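Local coordinates for protein anabena Tic22 (PDB 4EV1) that probably acts as a chaperone in protein transport, as a cyanobacterial member of the Tic22-like family associated with thylakoids, at residues P211-E214 against S215-Y218; G191-Q194 against T195-K199; G170-G173 against Q174-K178; Q111-K114 against G115-L119. One frame throughout, in Å; residues are numbered along the deposited sequence.

Contact 1 of 4, residues P211-E214 against S215-Y218. With EDO (1,2-ethanediol), chain G.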
loop_
_atom_site.group_PDB
_atom_site.type_symbol
_atom_site.label_atom_id
_atom_site.label_comp_id
_atom_site.label_asym_id
_atom_site.label_seq_id
_atom_site.Cartn_x
_atom_site.Cartn_y
_atom_site.Cartn_z
ATOM N N PRO A 211 -3.536 6.571 -3.867
ATOM C CA PRO A 211 -4.118 6.006 -2.660
ATOM C C PRO A 211 -5.627 6.223 -2.521
ATOM O O PRO A 211 -6.259 6.843 -3.347
ATOM C CB PRO A 211 -3.367 6.724 -1.563
ATOM C CG PRO A 211 -3.068 8.075 -2.160
ATOM C CD PRO A 211 -2.837 7.845 -3.610
ATOM N N SER A 212 -6.198 5.681 -1.464
ATOM C CA SER A 212 -7.635 5.648 -1.280
ATOM C C SER A 212 -8.191 7.060 -1.078
ATOM O O SER A 212 -7.422 7.972 -0.793
ATOM C CB SER A 212 -7.922 4.868 -0.020
ATOM O OG SER A 212 -7.459 5.633 1.114
ATOM N N PRO A 213 -9.506 7.254 -1.283
ATOM C CA PRO A 213 -10.058 8.606 -1.101
ATOM C C PRO A 213 -9.793 9.148 0.308
ATOM O O PRO A 213 -9.536 10.355 0.473
ATOM C CB PRO A 213 -11.572 8.422 -1.321
ATOM C CG PRO A 213 -11.718 7.222 -2.122
ATOM C CD PRO A 213 -10.514 6.317 -1.815
ATOM N N GLU A 214 -9.868 8.264 1.286
ATOM C CA GLU A 214 -9.636 8.647 2.671
ATOM C C GLU A 214 -8.207 9.133 2.908
ATOM O O GLU A 214 -7.994 10.121 3.600
ATOM C CB GLU A 214 -9.961 7.498 3.613
ATOM C CG GLU A 214 -11.432 7.067 3.603
ATOM C CD GLU A 214 -11.887 6.186 2.388
ATOM O OE1 GLU A 214 -11.075 5.689 1.570
ATOM O OE2 GLU A 214 -13.121 5.977 2.265
ATOM N N SER A 215 -7.234 8.441 2.316
ATOM C CA SER A 215 -5.823 8.850 2.420
ATOM C C SER A 215 -5.560 10.163 1.673
ATOM O O SER A 215 -4.747 10.982 2.101
ATOM C CB SER A 215 -4.915 7.711 1.921
ATOM O OG SER A 215 -4.780 6.733 2.942
ATOM N N ARG A 216 -6.191 10.331 0.507
ATOM C CA ARG A 216 -6.005 11.564 -0.277
ATOM C C ARG A 216 -6.507 12.769 0.525
ATOM O O ARG A 216 -5.823 13.789 0.592
ATOM C CB ARG A 216 -6.752 11.493 -1.617
ATOM C CG ARG A 216 -6.124 10.498 -2.598
ATOM C CD ARG A 216 -6.594 10.773 -3.997
ATOM N NE ARG A 216 -8.067 10.823 -4.144
ATOM C CZ ARG A 216 -8.849 9.774 -4.412
ATOM N NH1 ARG A 216 -8.351 8.539 -4.486
ATOM N NH2 ARG A 216 -10.161 9.944 -4.595
ATOM N N GLU A 217 -7.681 12.615 1.129
ATOM C CA GLU A 217 -8.298 13.615 1.995
ATOM C C GLU A 217 -7.404 13.892 3.220
ATOM O O GLU A 217 -7.104 15.037 3.503
ATOM C CB GLU A 217 -9.675 13.131 2.454
ATOM C CG GLU A 217 -10.444 14.110 3.395
ATOM C CD GLU A 217 -11.816 13.579 3.878
ATOM O OE1 GLU A 217 -12.117 12.374 3.738
ATOM O OE2 GLU A 217 -12.586 14.380 4.455
ATOM N N TYR A 218 -6.953 12.846 3.903
ATOM C CA TYR A 218 -6.062 13.013 5.047
ATOM C C TYR A 218 -4.798 13.785 4.692
ATOM O O TYR A 218 -4.376 14.671 5.441
ATOM C CB TYR A 218 -5.678 11.665 5.633
ATOM C CG TYR A 218 -4.725 11.768 6.782
ATOM C CD1 TYR A 218 -5.161 12.273 8.002
ATOM C CD2 TYR A 218 -3.394 11.403 6.647
ATOM C CE1 TYR A 218 -4.319 12.395 9.049
ATOM C CE2 TYR A 218 -2.513 11.528 7.722
ATOM C CZ TYR A 218 -2.987 12.017 8.911
ATOM O OH TYR A 218 -2.171 12.186 9.987
HETATM C C1 EDO G . -9.332 3.836 3.820
HETATM O O1 EDO G . -9.952 3.067 2.802
HETATM C C2 EDO G . -8.167 4.542 3.138
HETATM O O2 EDO G . -6.932 3.809 3.063
HETATM O O HOH W 1 -9.552 11.000 5.596
#
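Arg216 doubles back over the start of its own helix and gives NH1 to Pro211 O, a backbone carbonyl five residues earlier (2.9 Å). The bond lies in the carbonyl plane but is bent at the hydrogen (133°), and the oxygen sits 20° out of the guanidinium plane. Pro213 lies beneath one face of the same group, its CA 3.6 Å from the plane and offset toward the rim. A turn at chi3 (-53°) folds the chain over this proline. Ser212 is the N-cap: its OG accepts from Ser215 N at 3.1 Å, while Ser212 O takes Arg216 N to begin the regular helical bonds. Farther along, Glu214 O receives Tyr218 N and a water at 2.7 Å. Glu214 OE1 accepts from O1 of an ethanediol, probably a crystallisation additive, at 3.1 Å. Replacing Arg216 by an alanine would probably leave Pro211 O without this donor, uncover Pro213 and strip Asp167 of its salt-bridge mate. That aspartate belongs to helix 165-175, whose Gln166 and Asp167 also touch Pro213. Pro211 and Ser215 rest on Pro15, and Ser215 OG bonds Tyr17 OH, seating the start of helix 213-220 between helix 165-175 and strand 15-20.

Contact 2 of 4, residues G191-Q194 against T195-K199; sequences GVLQ and TLQDK
With chi1 of -58°, Thr195 swings OG1 beside its own backbone N and back toward Gly191 O, while chi1 of -68° puts Gln197 CG beside Leu193 O, 3.2 Å away. Both are i to i+4 contacts within the last turns of helix 189-198. Gly191 O is gripped twice, by Thr195 N at 3.1 Å and by the hydroxyl OG1 at 3.2 Å, the two donors coming from opposite faces of the carbonyl plane. This gives the hydroxyl proton a partner within the helix; a bound buffer molecule, probably from the crystallisation liquor, also lies close to the threonine side chain. Val192 and Leu196 run side by side in the same direction, CG1 of the valine meeting CD1 of the leucine at 4.1 Å. Leu196 N also bonds Val192 O.

Gln197 crosses Leu193 at a slant, its amide carbon CD 4.1 Å from Leu193 CG. The amide is held at its far end by Tyr89 OH, which bonds NE2, so the side chain bridges to helix 85-94. An alanine in place of Gln197 would probably leave Tyr89 without this partner and open a gap beside Leu193. Leu193 and Leu196 both press on Ile7 of helix 4-11, and Leu193 also touches Leu11 and Tyr89; this is the side of the helix that packs on its neighbours.

Toward the C-terminal end the regular bonding frays. Asp198 N reaches Gln194 O at 2.9 Å, but the N-H points well aside (124°) and the bond is weak.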
loop_
_atom_site.group_PDB
_atom_site.type_symbol
_atom_site.label_atom_id
_atom_site.label_comp_id
_atom_site.label_asym_id
_atom_site.label_seq_id
_atom_site.Cartn_x
_atom_site.Cartn_y
_atom_site.Cartn_z
ATOM N N GLY A 191 3.807 -7.291 -7.152
ATOM C CA GLY A 191 3.969 -7.559 -8.586
ATOM C C GLY A 191 4.311 -6.323 -9.411
ATOM O O GLY A 191 5.194 -6.372 -10.271
ATOM N N VAL A 192 3.595 -5.231 -9.163
ATOM C CA VAL A 192 3.881 -3.936 -9.774
ATOM C C VAL A 192 5.311 -3.530 -9.414
ATOM O O VAL A 192 6.109 -3.201 -10.289
ATOM C CB VAL A 192 2.894 -2.872 -9.311
ATOM C CG1 VAL A 192 3.357 -1.446 -9.696
ATOM C CG2 VAL A 192 1.501 -3.154 -9.857
ATOM N N LEU A 193 5.663 -3.586 -8.137
ATOM C CA LEU A 193 7.018 -3.159 -7.741
ATOM C C LEU A 193 8.132 -3.960 -8.487
ATOM O O LEU A 193 9.112 -3.383 -8.981
ATOM C CB LEU A 193 7.155 -3.231 -6.207
ATOM C CG LEU A 193 8.501 -2.780 -5.643
ATOM C CD1 LEU A 193 8.691 -1.264 -5.817
ATOM C CD2 LEU A 193 8.593 -3.184 -4.183
ATOM N N GLN A 194 7.954 -5.273 -8.607
ATOM C CA GLN A 194 8.952 -6.106 -9.284
ATOM C C GLN A 194 9.037 -5.744 -10.777
ATOM O O GLN A 194 10.136 -5.719 -11.368
ATOM C CB GLN A 194 8.755 -7.612 -9.000
ATOM C CG GLN A 194 7.689 -8.313 -9.814
ATOM C CD GLN A 194 7.653 -9.834 -9.615
ATOM O OE1 GLN A 194 8.705 -10.500 -9.547
ATOM N NE2 GLN A 194 6.434 -10.392 -9.531
ATOM N N THR A 195 7.899 -5.398 -11.378
ATOM C CA THR A 195 7.922 -4.833 -12.747
ATOM C C THR A 195 8.723 -3.534 -12.826
ATOM O O THR A 195 9.566 -3.361 -13.737
ATOM C CB THR A 195 6.509 -4.556 -13.313
ATOM O OG1 THR A 195 5.746 -5.766 -13.319
ATOM C CG2 THR A 195 6.621 -3.956 -14.741
ATOM N N LEU A 196 8.475 -2.610 -11.901
ATOM C CA LEU A 196 9.210 -1.326 -11.909
ATOM C C LEU A 196 10.726 -1.544 -11.646
ATOM O O LEU A 196 11.556 -0.777 -12.123
ATOM C CB LEU A 196 8.651 -0.348 -10.880
ATOM C CG LEU A 196 7.168 0.033 -10.969
ATOM C CD1 LEU A 196 6.777 0.842 -9.759
ATOM C CD2 LEU A 196 6.899 0.792 -12.220
ATOM N N GLN A 197 11.066 -2.576 -10.887
ATOM C CA GLN A 197 12.474 -2.905 -10.610
ATOM C C GLN A 197 13.152 -3.602 -11.823
ATOM O O GLN A 197 14.356 -3.447 -12.023
ATOM C CB GLN A 197 12.581 -3.802 -9.370
ATOM C CG GLN A 197 12.203 -3.122 -8.045
ATOM C CD GLN A 197 12.168 -4.070 -6.846
ATOM O OE1 GLN A 197 11.788 -5.230 -6.954
ATOM N NE2 GLN A 197 12.538 -3.555 -5.682
ATOM N N ASP A 198 12.373 -4.365 -12.616
ATOM C CA ASP A 198 12.927 -5.309 -13.621
ATOM C C ASP A 198 12.862 -4.882 -15.093
ATOM O O ASP A 198 13.485 -5.521 -15.945
ATOM C CB ASP A 198 12.265 -6.695 -13.479
ATOM C CG ASP A 198 12.552 -7.345 -12.134
ATOM O OD1 ASP A 198 13.457 -6.854 -11.422
ATOM O OD2 ASP A 198 11.872 -8.336 -11.775
ATOM N N LYS A 199 12.108 -3.834 -15.415
ATOM C CA LYS A 199 11.937 -3.453 -16.825
ATOM C C LYS A 199 12.605 -2.118 -17.209
ATOM O O LYS A 199 12.733 -1.220 -16.372
ATOM C CB LYS A 199 10.453 -3.456 -17.195
ATOM C CG LYS A 199 9.832 -4.827 -17.104
ATOM C CD LYS A 199 8.943 -5.125 -18.305
ATOM C CE LYS A 199 8.449 -6.580 -18.326
ATOM N NZ LYS A 199 7.010 -6.630 -18.751
#

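Contact 3 of 4, residues G170-G173 against Q174-K178; sequences GLLG and QVKPK
The Gln174 amide, the one flat side-chain group here, lies back along the preceding turn with its NE2 3.7 Å from Gly170 O. The extended chain beyond CG carries it there. Among the flat peptide groups, Val175 N reaches two carbonyls: it approaches Leu171 O nearly head-on at 3.1 Å, and it stands 2.9 Å from Leu172 O, above that carbonyl's plane and 58° out of it. An i to i+4 bond and an i to i+3 bond thus share one N-H in the last part of helix 165-175. Gln174 N is likewise divided, weakly, between Gly170 O and Leu171 O, and the Lys176 N to Leu172 O bond is weak too.

Leu171 CD1 meets Val175 CG2 at 4.2 Å, and Leu172 CD1 touches the aliphatic CG of Lys176 at 4.1 Å, where the two side chains slant across one another. Leu171 packs on Pro160 and Phe162 of strand 156-162, while Leu172 and Val175 reach Ala182 and Val175 also Val147. The apolar side of the helix is thereby anchored to the fold.

Beyond this, Pro177 sets CD 3.3 Å from Gly173 O. Proline has no N-H, so it cannot offer that carbonyl the usual i to i+4 bond; together with the shared N-H groups of Gln174 and Val175 and the weak bond of Lys176, this leaves the backbone here held by bent and divided hydrogen bonds.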
loop_
_atom_site.group_PDB
_atom_site.type_symbol
_atom_site.label_atom_id
_atom_site.label_comp_id
_atom_site.label_asym_id
_atom_site.label_seq_id
_atom_site.Cartn_x
_atom_site.Cartn_y
_atom_site.Cartn_z
ATOM N N GLY A 170 -14.708 4.315 -11.170
ATOM C CA GLY A 170 -14.968 5.658 -11.671
ATOM C C GLY A 170 -14.389 5.881 -13.048
ATOM O O GLY A 170 -15.098 6.330 -13.940
ATOM N N LEU A 171 -13.101 5.571 -13.226
ATOM C CA LEU A 171 -12.434 5.683 -14.537
ATOM C C LEU A 171 -13.006 4.720 -15.572
ATOM O O LEU A 171 -13.222 5.101 -16.722
ATOM C CB LEU A 171 -10.929 5.436 -14.412
ATOM C CG LEU A 171 -10.074 5.583 -15.692
ATOM C CD1 LEU A 171 -10.179 6.962 -16.330
ATOM C CD2 LEU A 171 -8.621 5.287 -15.346
ATOM N N LEU A 172 -13.281 3.482 -15.154
ATOM C CA LEU A 172 -13.959 2.520 -16.022
ATOM C C LEU A 172 -15.212 3.153 -16.642
ATOM O O LEU A 172 -15.368 3.166 -17.867
ATOM C CB LEU A 172 -14.345 1.260 -15.254
ATOM C CG LEU A 172 -15.054 0.193 -16.085
ATOM C CD1 LEU A 172 -14.245 -0.092 -17.333
ATOM C CD2 LEU A 172 -15.280 -1.058 -15.261
ATOM N N GLY A 173 -16.063 3.710 -15.779
ATOM C CA GLY A 173 -17.286 4.415 -16.191
ATOM C C GLY A 173 -17.064 5.478 -17.260
ATOM O O GLY A 173 -17.883 5.614 -18.165
ATOM N N GLN A 174 -15.950 6.209 -17.183
ATOM C CA GLN A 174 -15.620 7.245 -18.189
ATOM C C GLN A 174 -15.153 6.656 -19.523
ATOM O O GLN A 174 -15.311 7.287 -20.565
ATOM C CB GLN A 174 -14.539 8.203 -17.684
ATOM C CG GLN A 174 -14.982 9.136 -16.565
ATOM C CD GLN A 174 -13.812 9.814 -15.863
ATOM O OE1 GLN A 174 -12.974 10.453 -16.498
ATOM N NE2 GLN A 174 -13.753 9.679 -14.543
ATOM N N VAL A 175 -14.568 5.464 -19.479
ATOM C CA VAL A 175 -13.994 4.821 -20.664
ATOM C C VAL A 175 -15.015 3.908 -21.374
ATOM O O VAL A 175 -14.930 3.682 -22.583
ATOM C CB VAL A 175 -12.731 3.995 -20.262
ATOM C CG1 VAL A 175 -12.217 3.165 -21.430
ATOM C CG2 VAL A 175 -11.648 4.901 -19.743
ATOM N N LYS A 176 -15.981 3.398 -20.616
ATOM C CA LYS A 176 -16.827 2.298 -21.082
ATOM C C LYS A 176 -17.744 2.638 -22.274
ATOM O O LYS A 176 -17.940 1.786 -23.141
ATOM C CB LYS A 176 -17.647 1.712 -19.929
ATOM C CG LYS A 176 -17.566 0.191 -19.803
ATOM C CD LYS A 176 -18.461 -0.282 -18.646
ATOM C CE LYS A 176 -19.015 -1.691 -18.843
ATOM N NZ LYS A 176 -18.289 -2.698 -18.017
ATOM N N PRO A 177 -18.299 3.865 -22.331
ATOM C CA PRO A 177 -19.125 4.198 -23.502
ATOM C C PRO A 177 -18.409 3.945 -24.850
ATOM O O PRO A 177 -18.925 3.245 -25.725
ATOM C CB PRO A 177 -19.415 5.692 -23.300
ATOM C CG PRO A 177 -19.461 5.859 -21.834
ATOM C CD PRO A 177 -18.377 4.920 -21.303
ATOM N N LYS A 178 -17.204 4.481 -24.983
ATOM C CA LYS A 178 -16.447 4.353 -26.226
ATOM C C LYS A 178 -15.683 3.036 -26.298
ATOM O O LYS A 178 -15.274 2.630 -27.380
ATOM C CB LYS A 178 -15.492 5.536 -26.376
ATOM C CG LYS A 178 -16.221 6.890 -26.369
ATOM C CD LYS A 178 -15.307 8.080 -26.696
ATOM C CE LYS A 178 -14.018 8.025 -25.909
ATOM N NZ LYS A 178 -13.333 9.349 -25.776
#

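Contact 4 of 4, residues Q111-K114 against G115-L119. With EDO (1,2-ethanediol), chain F.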
loop_
_atom_site.group_PDB
_atom_site.type_symbol
_atom_site.label_atom_id
_atom_site.label_comp_id
_atom_site.label_asym_id
_atom_site.label_seq_id
_atom_site.Cartn_x
_atom_site.Cartn_y
_atom_site.Cartn_z
ATOM N N GLN A 111 -12.541 -3.994 2.359
ATOM C CA GLN A 111 -13.388 -3.744 1.170
ATOM C C GLN A 111 -12.615 -3.996 -0.145
ATOM O O GLN A 111 -13.178 -4.429 -1.150
ATOM C CB GLN A 111 -13.892 -2.291 1.200
ATOM C CG GLN A 111 -14.996 -1.977 0.182
ATOM C CD GLN A 111 -16.231 -2.849 0.379
ATOM O OE1 GLN A 111 -16.457 -3.394 1.467
ATOM N NE2 GLN A 111 -17.033 -2.998 -0.673
ATOM N N GLU A 112 -11.314 -3.735 -0.136
ATOM C CA GLU A 112 -10.531 -3.863 -1.372
ATOM C C GLU A 112 -10.126 -5.304 -1.639
ATOM O O GLU A 112 -10.018 -5.719 -2.787
ATOM C CB GLU A 112 -9.279 -3.018 -1.300
ATOM C CG GLU A 112 -9.531 -1.583 -0.979
ATOM C CD GLU A 112 -10.511 -0.870 -1.888
ATOM O OE1 GLU A 112 -10.791 -1.333 -3.013
ATOM O OE2 GLU A 112 -10.981 0.222 -1.496
ATOM N N ILE A 113 -9.897 -6.080 -0.590
ATOM C CA ILE A 113 -9.746 -7.522 -0.793
ATOM C C ILE A 113 -11.021 -8.119 -1.435
ATOM O O ILE A 113 -10.943 -8.827 -2.441
ATOM C CB ILE A 113 -9.430 -8.256 0.517
ATOM C CG1 ILE A 113 -8.076 -7.798 1.080
ATOM C CG2 ILE A 113 -9.440 -9.771 0.279
ATOM C CD1 ILE A 113 -6.934 -8.252 0.274
ATOM N N LYS A 114 -12.178 -7.800 -0.864
ATOM C CA LYS A 114 -13.479 -8.289 -1.378
ATOM C C LYS A 114 -13.653 -7.867 -2.821
ATOM O O LYS A 114 -13.986 -8.692 -3.677
ATOM C CB LYS A 114 -14.663 -7.752 -0.554
ATOM C CG LYS A 114 -15.984 -8.538 -0.788
ATOM C CD LYS A 114 -17.206 -7.744 -0.327
ATOM C CE LYS A 114 -18.505 -8.497 -0.601
ATOM N NZ LYS A 114 -18.433 -9.337 -1.845
ATOM N N GLY A 115 -13.399 -6.582 -3.093
ATOM C CA GLY A 115 -13.471 -6.041 -4.446
ATOM C C GLY A 115 -12.571 -6.753 -5.420
ATOM O O GLY A 115 -12.958 -6.971 -6.582
ATOM N N ALA A 116 -11.363 -7.119 -4.958
ATOM C CA ALA A 116 -10.368 -7.789 -5.796
ATOM C C ALA A 116 -10.838 -9.186 -6.214
ATOM O O ALA A 116 -10.706 -9.572 -7.365
ATOM C CB ALA A 116 -9.039 -7.913 -5.059
ATOM N N MET A 117 -11.333 -9.951 -5.253
ATOM C CA MET A 117 -11.873 -11.286 -5.529
ATOM C C MET A 117 -13.081 -11.258 -6.487
ATOM O O MET A 117 -13.156 -12.069 -7.409
ATOM C CB MET A 117 -12.229 -11.958 -4.203
ATOM C CG MET A 117 -10.996 -12.385 -3.430
ATOM S SD MET A 117 -11.442 -12.603 -1.720
ATOM C CE MET A 117 -10.461 -13.990 -1.196
ATOM N N ASP A 118 -13.998 -10.311 -6.285
ATOM C CA ASP A 118 -15.151 -10.112 -7.187
ATOM C C ASP A 118 -14.693 -9.904 -8.631
ATOM O O ASP A 118 -15.158 -10.580 -9.555
ATOM C CB ASP A 118 -15.968 -8.886 -6.752
ATOM C CG ASP A 118 -16.698 -9.092 -5.426
ATOM O OD1 ASP A 118 -16.823 -10.253 -4.979
ATOM O OD2 ASP A 118 -17.155 -8.089 -4.830
ATOM N N LEU A 119 -13.767 -8.970 -8.826
ATOM C CA LEU A 119 -13.202 -8.722 -10.161
ATOM C C LEU A 119 -12.490 -9.954 -10.749
ATOM O O LEU A 119 -12.586 -10.213 -11.957
ATOM C CB LEU A 119 -12.278 -7.497 -10.162
ATOM C CG LEU A 119 -12.938 -6.121 -10.089
ATOM C CD1 LEU A 119 -11.904 -5.055 -9.762
ATOM C CD2 LEU A 119 -13.643 -5.785 -11.400
HETATM C C1 EDO F . -7.265 1.186 -0.330
HETATM O O1 EDO F . -6.155 1.393 0.528
HETATM C C2 EDO F . -8.463 1.997 0.135
HETATM O O2 EDO F . -9.700 1.345 0.174
#
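Helix 110-121 carries an i to i+4 salt bridge along one side, Lys114 NZ to Asp118 OD2 at 3.5 Å, long and weak as a hydrogen bond. The lysine chain runs out extended and turns only at chi4 (-33°), which brings NZ across to the carboxylate; OD1 of Asp118 is almost as near to NZ, at 3.6 Å. Beneath them Asp118 N bonds Lys114 O. One residue back, on the adjoining side of the helix, Ile113 CG2 lies against Met117 SD at 4.0 Å, the two chains slanting over one another. Gly115 N bonds Gln111 O at 2.9 Å.

Across this amphipathic helix the buried side faces strands 134-139 and 183-188, against which Ala116 and Leu119 pack, while Ile113 and Ala116 rest on Phe130. Glu112 is a buried acid on the same helix. Its OE1 accepts from Lys165 N and its OE2 pairs with Ser164 OG, tying it to the start of helix 165-175. An ethanediol O2, probably from the crystallisation liquor, is modelled 2.4 Å from Glu112 OE2, too short to be taken at face value.

How the contacts relate
Each contact is a continuous stretch lying on one helix, some running into its end; along the chain they come in the order 4, 3, 2, 1, on helices 110-121, 165-175, 189-198 and 213-220. None touches another. Contacts 1 and 4 have centres about 18 Å apart, contacts 3 and 4 about 19 Å, each pair coming to about 6 Å between nearest atoms. Helix 165-175 ties helices 110-121 and 213-220 together: its start meets Glu112 of contact 4 and Arg216 of contact 1, while contact 3 forms its far end. Contact 2, about 24 Å from contact 1 between centres and on the opposite side of the chain's centre, belongs to a separate group with helices 4-11 and 85-94.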